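Local coordinates for protein glutathione transferase o1 (Bombyx mori, PDB 3RBT) that probably transfers glutathione to electrophilic substrates and may use it to reduce dehydroascorbate, at residues E124-L129 / P181-L186; H39-V44 / D97-K102; Q147-L152 / V198-L203. All coordinates share one frame; numbering follows the deposited sequence.

Overall arrangement
The three contacts step across the subunit from the thioredoxin-like domain into the helical one. Interaction 2 joins two helices of the first domain; interaction 1, its centre about 17 Å away, joins two helices of the second. They meet at the domain boundary, where Arg-185 NH1 stands 3.0 Å from His-39 ND1, a probable hydrogen bond, and Pro-181 CG packs 3.5 Å from Arg-40 N. Glutathione transferases generally place their active site in the cleft between these domains. Interaction 3 lies about 12 Å beyond interaction 1, centre to centre, joined to it by Leu-129, and does not touch interaction 2, its nearest atoms being about 10 Å off. Interactions 1 and 2 also touch the second subunit.

Interaction 1: E124-L129 / P181-L186; sequences ERFNEL and PWVERL
Phe-126 has its CG anti to the backbone N (chi1 -163°) and Trp-182 has its own beside the backbone N (chi1 -68°), and with these torsions the phenyl ring reaches across to the root of the indole. Phe-126 CE2 comes nearest, 3.7 Å from Trp-182 CB. The same CE2 is also 3.7 Å from Trp-182 CE3, approaching the indole obliquely. Phe-126 CZ, next round the ring, meets Val-183 CG2 at 4.0 Å. Both Trp-182 CB and this methyl come in at the phenyl edge, near its plane, while Leu-129 CB lies over one face, 4.2 Å above the plane of the Phe-126 ring and offset toward the rim. One turn further along each helix, Leu-129 CD1 and Leu-186 CD1 come together at 4.1 Å. The two helices involved, 113-138 and 174-186, belong to the all-helical C-terminal domain of the glutathione transferase fold; the axes of 124-129 and 181-186 run in nearly the same direction, 25° apart, and approach to 11.3 Å, a gap filled by the large side chains. An alanine at Phe-126 is likely to leave the base of Trp-182 and the Val-183 methyl without their partner and to open a gap between the helices. On the far side of helix 174-186 the extended Arg-185 side chain runs back toward the preceding turn. Arg-185 NH1 donates to Pro-181 O at 2.9 Å, in the guanidinium plane but well above the carbonyl plane, whereas Arg-185 N reaches Pro-181 O from the opposite face at 3.3 Å. Two bonds therefore grip this one oxygen, and the guanidinium is further fixed by Tyr-234 OH at NE and Met-34 O at NH2.

Interaction 2: H39-V44 / D97-K102; sequences HRVLLV and DYLDEK
Leu-99 of helix 92-102 puts its CD1 methyl against two valines that lie one turn apart on helix 36-47. The closer approach is Val-44 CG1 to Leu-99 CD1, 4.1 Å; Val-41 CG1 follows at 4.4 Å from Leu-99 CD1. No hydrogen bond spans the two segments, and the contact is small, burying 116 Å² over both sides, but all three touching side chains are buried. Leu-99 extends from its helix with CG anti to the carbonyl carbon (chi1 -63°) and a second torsion of 172°, which carries CD1 out toward the valines. Val-44 answers with CG1 anti to its own N, the two side chains meeting at a slant. Behind these methyls, the nearest backbones are those of Val-44 and Leu-99, whose CA atoms are 7.8 Å apart. Regular helical bonds hold the valines in step, among them Val-44 N to Arg-40 O at 3.2 Å, and in the other helix Lys-102 N reaches Tyr-98 O at 2.8 Å. Beyond the leucine, Lys-102 CB lies over one face of the Tyr-98 ring, 3.8 Å above its plane. Charged residues on the same helix tie it outward: Asp-100 forms a salt bridge with Lys-48 and accepts from the backbone N of Leu-108 and His-109, while Asp-97 pairs with Arg-120 of the second subunit. In the thioredoxin-like fold these helices pack side by side on one face of the sheet; correspondingly, Val-41 rests on Leu-29 and Leu-99 on Leu-27, both of strand 27-31, with helix 174-186 of the other domain running past Arg-40.

Interaction 3: Q147-L152 / V198-L203; sequences QIIQTL and VEKKSL
Helix 147-152 and helix 198-202 run in nearly the same direction, their axes 26° apart and no closer than 11.7 Å, and the gap is spanned chiefly by one side chain, Lys-200, reaching over Ile-149. The CA atoms of Ile-149 and Lys-200 are the nearest pair, 7.9 Å apart; further on, Leu-152 and Leu-203 stand opposite each other at a wider spacing. Lys-200 leaves its helix extended and then bends at its last two torsions (chi3 84°, chi4 75°), which lays the middle of the chain against Ile-149 and turns the ammonium in toward Ile-148 and Leu-152. Lys-200 CD sits 3.8 Å from Ile-149 CG1, the chains crossing at a slant. Beyond it, Lys-200 NZ sits over two neighbouring methyls, 4.0 Å from Leu-152 CD1 and 4.1 Å from Ile-148 CG2, the lysine side chain crossing both of theirs at about a right angle. No hydrogen bond crosses here; the lysine's methylenes pack on Ile-149 while its NZ lies against carbon alone in this contact. On the other side of helix 147-152, Thr-151 OG1 donates to Gln-147 O at 2.9 Å, tilted out of the carbonyl plane, and Thr-151 N reaches Gln-147 O from the opposite face at 3.3 Å, giving this oxygen a double hold. Phe-204, just past helix 194-202, packs on both Ile-149 and Leu-152, and Phe-207 of helix 205-216 also lies on Leu-152. The contact is partly buried and its centre lies about 19 Å from the centre of the chain, helix against helix in the all-helical C-terminal domain of the glutathione transferase fold.

Interaction 1: E124-L129 / P181-L186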
loop_
_atom_site.group_PDB
_atom_site.type_symbol
_atom_site.label_atom_id
_atom_site.label_comp_id
_atom_site.label_asym_id
_atom_site.label_seq_id
_atom_site.Cartn_x
_atom_site.Cartn_y
_atom_site.Cartn_z
ATOM N N GLU A 124 -6.828 1.331 2.393
ATOM C CA GLU A 124 -6.466 2.361 1.434
ATOM C C GLU A 124 -7.551 3.442 1.322
ATOM O O GLU A 124 -7.251 4.635 1.411
ATOM C CB GLU A 124 -6.138 1.743 0.076
ATOM C CG GLU A 124 -5.754 2.752 -0.994
ATOM C CD GLU A 124 -4.394 3.407 -0.771
ATOM O OE1 GLU A 124 -4.147 4.458 -1.412
ATOM O OE2 GLU A 124 -3.571 2.883 0.017
ATOM N N ARG A 125 -8.803 3.022 1.129
ATOM C CA ARG A 125 -9.952 3.933 1.158
ATOM C C ARG A 125 -10.004 4.855 2.386
ATOM O O ARG A 125 -10.358 6.034 2.265
ATOM C CB ARG A 125 -11.263 3.147 1.070
ATOM C CG ARG A 125 -11.699 2.825 -0.328
ATOM C CD ARG A 125 -12.732 1.711 -0.319
ATOM N NE ARG A 125 -12.881 1.098 -1.636
ATOM C CZ ARG A 125 -13.184 -0.180 -1.839
ATOM N NH1 ARG A 125 -13.360 -1.002 -0.810
ATOM N NH2 ARG A 125 -13.293 -0.647 -3.078
ATOM N N PHE A 126 -9.650 4.314 3.556
ATOM C CA PHE A 126 -9.635 5.076 4.810
ATOM C C PHE A 126 -8.670 6.265 4.774
ATOM O O PHE A 126 -8.832 7.218 5.541
ATOM C CB PHE A 126 -9.308 4.162 6.002
ATOM C CG PHE A 126 -9.664 4.753 7.370
ATOM C CD1 PHE A 126 -10.982 4.774 7.820
ATOM C CD2 PHE A 126 -8.667 5.237 8.218
ATOM C CE1 PHE A 126 -11.306 5.300 9.087
ATOM C CE2 PHE A 126 -8.975 5.764 9.483
ATOM C CZ PHE A 126 -10.290 5.797 9.919
ATOM N N ASN A 127 -7.675 6.220 3.884
ATOM C CA ASN A 127 -6.725 7.341 3.754
ATOM C C ASN A 127 -7.393 8.690 3.467
ATOM O O ASN A 127 -6.829 9.742 3.787
ATOM C CB ASN A 127 -5.656 7.054 2.691
ATOM C CG ASN A 127 -4.611 6.065 3.164
ATOM O OD1 ASN A 127 -4.385 5.892 4.371
ATOM N ND2 ASN A 127 -3.961 5.404 2.213
ATOM N N GLU A 128 -8.581 8.653 2.860
ATOM C CA GLU A 128 -9.341 9.874 2.583
ATOM C C GLU A 128 -9.882 10.514 3.875
ATOM O O GLU A 128 -9.912 11.747 4.005
ATOM C CB GLU A 128 -10.441 9.627 1.533
ATOM C CG GLU A 128 -9.875 9.244 0.145
ATOM C CD GLU A 128 -10.932 8.995 -0.926
ATOM O OE1 GLU A 128 -12.061 8.579 -0.594
ATOM O OE2 GLU A 128 -10.625 9.206 -2.121
ATOM N N LEU A 129 -10.264 9.676 4.840
ATOM C CA LEU A 129 -10.690 10.147 6.157
ATOM C C LEU A 129 -9.488 10.727 6.905
ATOM O O LEU A 129 -9.590 11.783 7.538
ATOM C CB LEU A 129 -11.371 9.011 6.930
ATOM C CG LEU A 129 -11.932 9.081 8.370
ATOM C CD1 LEU A 129 -12.104 10.477 8.907
ATOM C CD2 LEU A 129 -13.256 8.352 8.458
ATOM N N PRO A 181 -7.365 4.390 15.352
ATOM C CA PRO A 181 -6.730 5.604 15.862
ATOM C C PRO A 181 -7.397 6.910 15.402
ATOM O O PRO A 181 -7.603 7.799 16.224
ATOM C CB PRO A 181 -5.292 5.485 15.336
ATOM C CG PRO A 181 -5.063 4.025 15.325
ATOM C CD PRO A 181 -6.355 3.461 14.806
ATOM N N TRP A 182 -7.760 7.004 14.126
ATOM C CA TRP A 182 -8.419 8.199 13.608
ATOM C C TRP A 182 -9.848 8.332 14.116
ATOM O O TRP A 182 -10.280 9.434 14.448
ATOM C CB TRP A 182 -8.338 8.264 12.077
ATOM C CG TRP A 182 -6.916 8.485 11.652
ATOM C CD1 TRP A 182 -6.306 9.692 11.397
ATOM C CD2 TRP A 182 -5.912 7.483 11.476
ATOM N NE1 TRP A 182 -4.988 9.490 11.061
ATOM C CE2 TRP A 182 -4.720 8.145 11.106
ATOM C CE3 TRP A 182 -5.904 6.084 11.585
ATOM C CZ2 TRP A 182 -3.532 7.452 10.839
ATOM C CZ3 TRP A 182 -4.724 5.401 11.324
ATOM C CH2 TRP A 182 -3.554 6.088 10.962
ATOM N N VAL A 183 -10.560 7.210 14.218
ATOM C CA VAL A 183 -11.918 7.218 14.759
ATOM C C VAL A 183 -11.952 7.725 16.215
ATOM O O VAL A 183 -12.794 8.547 16.574
ATOM C CB VAL A 183 -12.610 5.841 14.593
ATOM C CG1 VAL A 183 -13.981 5.832 15.262
ATOM C CG2 VAL A 183 -12.758 5.509 13.115
ATOM N N GLU A 184 -11.024 7.252 17.042
ATOM C CA GLU A 184 -10.950 7.686 18.439
ATOM C C GLU A 184 -10.707 9.199 18.550
ATOM O O GLU A 184 -11.264 9.862 19.430
ATOM C CB GLU A 184 -9.841 6.937 19.160
ATOM C CG GLU A 184 -9.936 6.983 20.663
ATOM C CD GLU A 184 -8.792 6.236 21.298
ATOM O OE1 GLU A 184 -7.722 6.855 21.502
ATOM O OE2 GLU A 184 -8.960 5.026 21.575
ATOM N N ARG A 185 -9.863 9.717 17.653
ATOM C CA ARG A 185 -9.563 11.146 17.581
ATOM C C ARG A 185 -10.772 11.989 17.182
ATOM O O ARG A 185 -10.924 13.103 17.670
ATOM C CB ARG A 185 -8.387 11.414 16.642
ATOM C CG ARG A 185 -7.051 11.089 17.286
ATOM C CD ARG A 185 -5.926 10.895 16.276
ATOM N NE ARG A 185 -4.663 10.682 16.983
ATOM C CZ ARG A 185 -4.311 9.537 17.571
ATOM N NH1 ARG A 185 -5.122 8.486 17.540
ATOM N NH2 ARG A 185 -3.146 9.444 18.205
ATOM N N LEU A 186 -11.637 11.445 16.328
ATOM C CA LEU A 186 -12.827 12.174 15.866
ATOM C C LEU A 186 -13.743 12.635 16.992
ATOM O O LEU A 186 -14.358 13.696 16.889
ATOM C CB LEU A 186 -13.624 11.362 14.844
ATOM C CG LEU A 186 -12.916 11.083 13.517
ATOM C CD1 LEU A 186 -13.804 10.260 12.590
ATOM C CD2 LEU A 186 -12.462 12.377 12.838
#

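Interaction 2: H39-V44 / D97-K102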
loop_
_atom_site.group_PDB
_atom_site.type_symbol
_atom_site.label_atom_id
_atom_site.label_comp_id
_atom_site.label_asym_id
_atom_site.label_seq_id
_atom_site.Cartn_x
_atom_site.Cartn_y
_atom_site.Cartn_z
ATOM N N HIS A 39 0.001 4.796 16.994
ATOM C CA HIS A 39 -1.162 4.268 17.735
ATOM C C HIS A 39 -1.627 2.941 17.111
ATOM O O HIS A 39 -1.844 1.951 17.820
ATOM C CB HIS A 39 -2.292 5.302 17.724
ATOM C CG HIS A 39 -3.418 5.013 18.677
ATOM N ND1 HIS A 39 -4.414 5.931 18.940
ATOM C CD2 HIS A 39 -3.700 3.923 19.435
ATOM C CE1 HIS A 39 -5.272 5.410 19.801
ATOM N NE2 HIS A 39 -4.858 4.196 20.121
ATOM N N ARG A 40 -1.751 2.937 15.787
ATOM C CA ARG A 40 -1.966 1.737 14.978
ATOM C C ARG A 40 -1.078 0.560 15.340
ATOM O O ARG A 40 -1.562 -0.551 15.568
ATOM C CB ARG A 40 -1.677 2.056 13.515
ATOM C CG ARG A 40 -2.860 2.270 12.666
ATOM C CD ARG A 40 -2.427 2.297 11.203
ATOM N NE ARG A 40 -3.592 2.528 10.361
ATOM C CZ ARG A 40 -3.560 2.875 9.085
ATOM N NH1 ARG A 40 -2.405 3.044 8.458
ATOM N NH2 ARG A 40 -4.706 3.051 8.445
ATOM N N VAL A 41 0.231 0.801 15.333
ATOM C CA VAL A 41 1.200 -0.235 15.627
ATOM C C VAL A 41 1.123 -0.657 17.101
ATOM O O VAL A 41 1.263 -1.838 17.409
ATOM C CB VAL A 41 2.639 0.190 15.231
ATOM C CG1 VAL A 41 3.632 -0.931 15.538
ATOM C CG2 VAL A 41 2.694 0.552 13.735
ATOM N N LEU A 42 0.892 0.296 18.005
ATOM C CA LEU A 42 0.688 -0.048 19.422
ATOM C C LEU A 42 -0.505 -0.994 19.625
ATOM O O LEU A 42 -0.425 -1.932 20.409
ATOM C CB LEU A 42 0.536 1.207 20.303
ATOM C CG LEU A 42 1.799 2.053 20.523
ATOM C CD1 LEU A 42 1.450 3.412 21.146
ATOM C CD2 LEU A 42 2.823 1.305 21.386
ATOM N N LEU A 43 -1.601 -0.733 18.921
ATOM C CA LEU A 43 -2.794 -1.590 18.994
ATOM C C LEU A 43 -2.520 -3.037 18.562
ATOM O O LEU A 43 -2.913 -3.983 19.251
ATOM C CB LEU A 43 -3.930 -1.004 18.148
ATOM C CG LEU A 43 -4.514 0.327 18.630
ATOM C CD1 LEU A 43 -5.544 0.875 17.617
ATOM C CD2 LEU A 43 -5.083 0.248 20.057
ATOM N N VAL A 44 -1.839 -3.186 17.425
ATOM C CA VAL A 44 -1.500 -4.500 16.865
ATOM C C VAL A 44 -0.557 -5.282 17.778
ATOM O O VAL A 44 -0.820 -6.447 18.096
ATOM C CB VAL A 44 -0.944 -4.365 15.418
ATOM C CG1 VAL A 44 -0.414 -5.709 14.889
ATOM C CG2 VAL A 44 -2.040 -3.828 14.506
ATOM N N ASP A 97 1.468 -5.765 9.173
ATOM C CA ASP A 97 1.381 -7.003 8.395
ATOM C C ASP A 97 2.558 -7.934 8.690
ATOM O O ASP A 97 2.374 -9.153 8.806
ATOM C CB ASP A 97 1.260 -6.724 6.884
ATOM C CG ASP A 97 -0.113 -6.142 6.500
ATOM O OD1 ASP A 97 -1.040 -6.149 7.338
ATOM O OD2 ASP A 97 -0.272 -5.694 5.348
ATOM N N TYR A 98 3.747 -7.348 8.842
ATOM C CA TYR A 98 4.921 -8.101 9.286
ATOM C C TYR A 98 4.606 -8.824 10.599
ATOM O O TYR A 98 4.823 -10.019 10.716
ATOM C CB TYR A 98 6.151 -7.191 9.469
ATOM C CG TYR A 98 7.234 -7.890 10.249
ATOM C CD1 TYR A 98 8.053 -8.834 9.634
ATOM C CD2 TYR A 98 7.395 -7.661 11.616
ATOM C CE1 TYR A 98 9.030 -9.507 10.353
ATOM C CE2 TYR A 98 8.371 -8.337 12.341
ATOM C CZ TYR A 98 9.178 -9.258 11.708
ATOM O OH TYR A 98 10.150 -9.938 12.419
ATOM N N LEU A 99 4.085 -8.079 11.572
ATOM C CA LEU A 99 3.746 -8.624 12.886
ATOM C C LEU A 99 2.712 -9.736 12.800
ATOM O O LEU A 99 2.827 -10.737 13.503
ATOM C CB LEU A 99 3.248 -7.518 13.825
ATOM C CG LEU A 99 4.285 -6.428 14.154
ATOM C CD1 LEU A 99 3.638 -5.290 14.931
ATOM C CD2 LEU A 99 5.465 -7.035 14.933
ATOM N N ASP A 100 1.713 -9.569 11.932
ATOM C CA ASP A 100 0.665 -10.581 11.799
ATOM C C ASP A 100 1.139 -11.884 11.149
ATOM O O ASP A 100 0.600 -12.960 11.452
ATOM C CB ASP A 100 -0.574 -10.045 11.075
ATOM C CG ASP A 100 -1.830 -10.803 11.454
ATOM O OD1 ASP A 100 -1.988 -11.129 12.642
ATOM O OD2 ASP A 100 -2.669 -11.064 10.582
ATOM N N GLU A 101 2.135 -11.777 10.276
ATOM C CA GLU A 101 2.790 -12.926 9.625
ATOM C C GLU A 101 3.858 -13.589 10.501
ATOM O O GLU A 101 3.937 -14.811 10.586
ATOM C CB GLU A 101 3.468 -12.469 8.328
ATOM C CG GLU A 101 2.537 -12.131 7.200
ATOM C CD GLU A 101 3.238 -11.578 5.969
ATOM O OE1 GLU A 101 2.526 -11.181 5.033
ATOM O OE2 GLU A 101 4.484 -11.520 5.916
ATOM N N LYS A 102 4.704 -12.777 11.125
ATOM C CA LYS A 102 5.819 -13.287 11.935
ATOM C C LYS A 102 5.321 -14.082 13.149
ATOM O O LYS A 102 5.845 -15.155 13.470
ATOM C CB LYS A 102 6.714 -12.130 12.391
ATOM C CG LYS A 102 7.964 -12.537 13.197
ATOM C CD LYS A 102 8.940 -13.381 12.384
ATOM C CE LYS A 102 10.201 -13.667 13.194
ATOM N NZ LYS A 102 11.190 -14.474 12.433
#

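Interaction 3: Q147-L152 / V198-L203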
loop_
_atom_site.group_PDB
_atom_site.type_symbol
_atom_site.label_atom_id
_atom_site.label_comp_id
_atom_site.label_asym_id
_atom_site.label_seq_id
_atom_site.Cartn_x
_atom_site.Cartn_y
_atom_site.Cartn_z
ATOM N N GLN A 147 -14.580 15.237 3.747
ATOM C CA GLN A 147 -13.807 14.014 3.506
ATOM C C GLN A 147 -14.095 12.951 4.566
ATOM O O GLN A 147 -14.210 11.768 4.249
ATOM C CB GLN A 147 -12.301 14.314 3.468
ATOM C CG GLN A 147 -11.832 15.012 2.200
ATOM C CD GLN A 147 -11.836 14.086 1.002
ATOM O OE1 GLN A 147 -10.951 13.234 0.854
ATOM N NE2 GLN A 147 -12.834 14.243 0.137
ATOM N N ILE A 148 -14.196 13.394 5.819
ATOM C CA ILE A 148 -14.538 12.538 6.952
ATOM C C ILE A 148 -15.878 11.850 6.710
ATOM O O ILE A 148 -15.974 10.624 6.773
ATOM C CB ILE A 148 -14.659 13.363 8.265
ATOM C CG1 ILE A 148 -13.458 14.309 8.452
ATOM C CG2 ILE A 148 -14.966 12.460 9.468
ATOM C CD1 ILE A 148 -12.379 13.830 9.345
ATOM N N ILE A 149 -16.900 12.662 6.434
ATOM C CA ILE A 149 -18.281 12.204 6.281
ATOM C C ILE A 149 -18.453 11.197 5.135
ATOM O O ILE A 149 -19.047 10.136 5.324
ATOM C CB ILE A 149 -19.258 13.408 6.144
ATOM C CG1 ILE A 149 -19.228 14.244 7.433
ATOM C CG2 ILE A 149 -20.679 12.931 5.832
ATOM C CD1 ILE A 149 -19.691 15.689 7.281
ATOM N N GLN A 150 -17.910 11.529 3.968
ATOM C CA GLN A 150 -17.964 10.658 2.785
ATOM C C GLN A 150 -17.355 9.276 3.022
ATOM O O GLN A 150 -17.905 8.264 2.577
ATOM C CB GLN A 150 -17.265 11.325 1.598
ATOM C CG GLN A 150 -18.002 12.535 1.048
ATOM C CD GLN A 150 -19.243 12.157 0.258
ATOM O OE1 GLN A 150 -20.373 12.414 0.691
ATOM N NE2 GLN A 150 -19.041 11.542 -0.909
ATOM N N THR A 151 -16.215 9.246 3.714
ATOM C CA THR A 151 -15.557 7.991 4.055
ATOM C C THR A 151 -16.392 7.207 5.068
ATOM O O THR A 151 -16.533 5.990 4.946
ATOM C CB THR A 151 -14.130 8.219 4.595
ATOM O OG1 THR A 151 -13.410 9.070 3.694
ATOM C CG2 THR A 151 -13.383 6.895 4.741
ATOM N N LEU A 152 -16.962 7.908 6.052
ATOM C CA LEU A 152 -17.813 7.256 7.044
ATOM C C LEU A 152 -19.044 6.577 6.421
ATOM O O LEU A 152 -19.482 5.535 6.912
ATOM C CB LEU A 152 -18.222 8.220 8.169
ATOM C CG LEU A 152 -17.139 8.727 9.138
ATOM C CD1 LEU A 152 -17.729 9.713 10.155
ATOM C CD2 LEU A 152 -16.414 7.586 9.854
ATOM N N VAL A 198 -23.163 15.160 17.269
ATOM C CA VAL A 198 -24.189 14.146 17.535
ATOM C C VAL A 198 -25.096 13.900 16.316
ATOM O O VAL A 198 -25.471 12.758 16.042
ATOM C CB VAL A 198 -24.998 14.450 18.848
ATOM C CG1 VAL A 198 -25.714 15.786 18.771
ATOM C CG2 VAL A 198 -25.987 13.327 19.169
ATOM N N GLU A 199 -25.417 14.969 15.585
ATOM C CA GLU A 199 -26.207 14.867 14.355
ATOM C C GLU A 199 -25.468 14.026 13.308
ATOM O O GLU A 199 -26.017 13.054 12.781
ATOM C CB GLU A 199 -26.530 16.261 13.800
ATOM C CG GLU A 199 -27.550 16.260 12.662
ATOM C CD GLU A 199 -27.774 17.632 12.043
ATOM O OE1 GLU A 199 -28.913 17.895 11.596
ATOM O OE2 GLU A 199 -26.825 18.446 11.992
ATOM N N LYS A 200 -24.222 14.413 13.032
ATOM C CA LYS A 200 -23.322 13.698 12.123
ATOM C C LYS A 200 -23.162 12.214 12.505
ATOM O O LYS A 200 -23.131 11.339 11.635
ATOM C CB LYS A 200 -21.962 14.407 12.112
ATOM C CG LYS A 200 -20.885 13.802 11.213
ATOM C CD LYS A 200 -19.610 14.664 11.205
ATOM C CE LYS A 200 -18.684 14.361 12.384
ATOM N NZ LYS A 200 -17.944 13.075 12.221
ATOM N N LYS A 201 -23.074 11.950 13.809
ATOM C CA LYS A 201 -22.908 10.593 14.346
ATOM C C LYS A 201 -24.122 9.720 14.022
ATOM O O LYS A 201 -23.978 8.548 13.659
ATOM C CB LYS A 201 -22.684 10.668 15.862
ATOM C CG LYS A 201 -22.475 9.342 16.579
ATOM C CD LYS A 201 -22.145 9.600 18.045
ATOM C CE LYS A 201 -21.767 8.326 18.784
ATOM N NZ LYS A 201 -22.971 7.594 19.276
ATOM N N SER A 202 -25.303 10.319 14.143
ATOM C CA SER A 202 -26.585 9.644 13.925
ATOM C C SER A 202 -26.777 9.157 12.485
ATOM O O SER A 202 -27.625 8.299 12.223
ATOM C CB SER A 202 -27.735 10.571 14.340
ATOM O OG SER A 202 -28.995 10.062 13.924
ATOM N N LEU A 203 -25.983 9.709 11.565
ATOM C CA LEU A 203 -25.989 9.300 10.157
ATOM C C LEU A 203 -25.416 7.900 9.954
ATOM O O LEU A 203 -25.721 7.235 8.959
ATOM C CB LEU A 203 -25.206 10.304 9.296
ATOM C CG LEU A 203 -25.868 11.648 8.965
ATOM C CD1 LEU A 203 -24.826 12.729 8.722
ATOM C CD2 LEU A 203 -26.817 11.525 7.766
#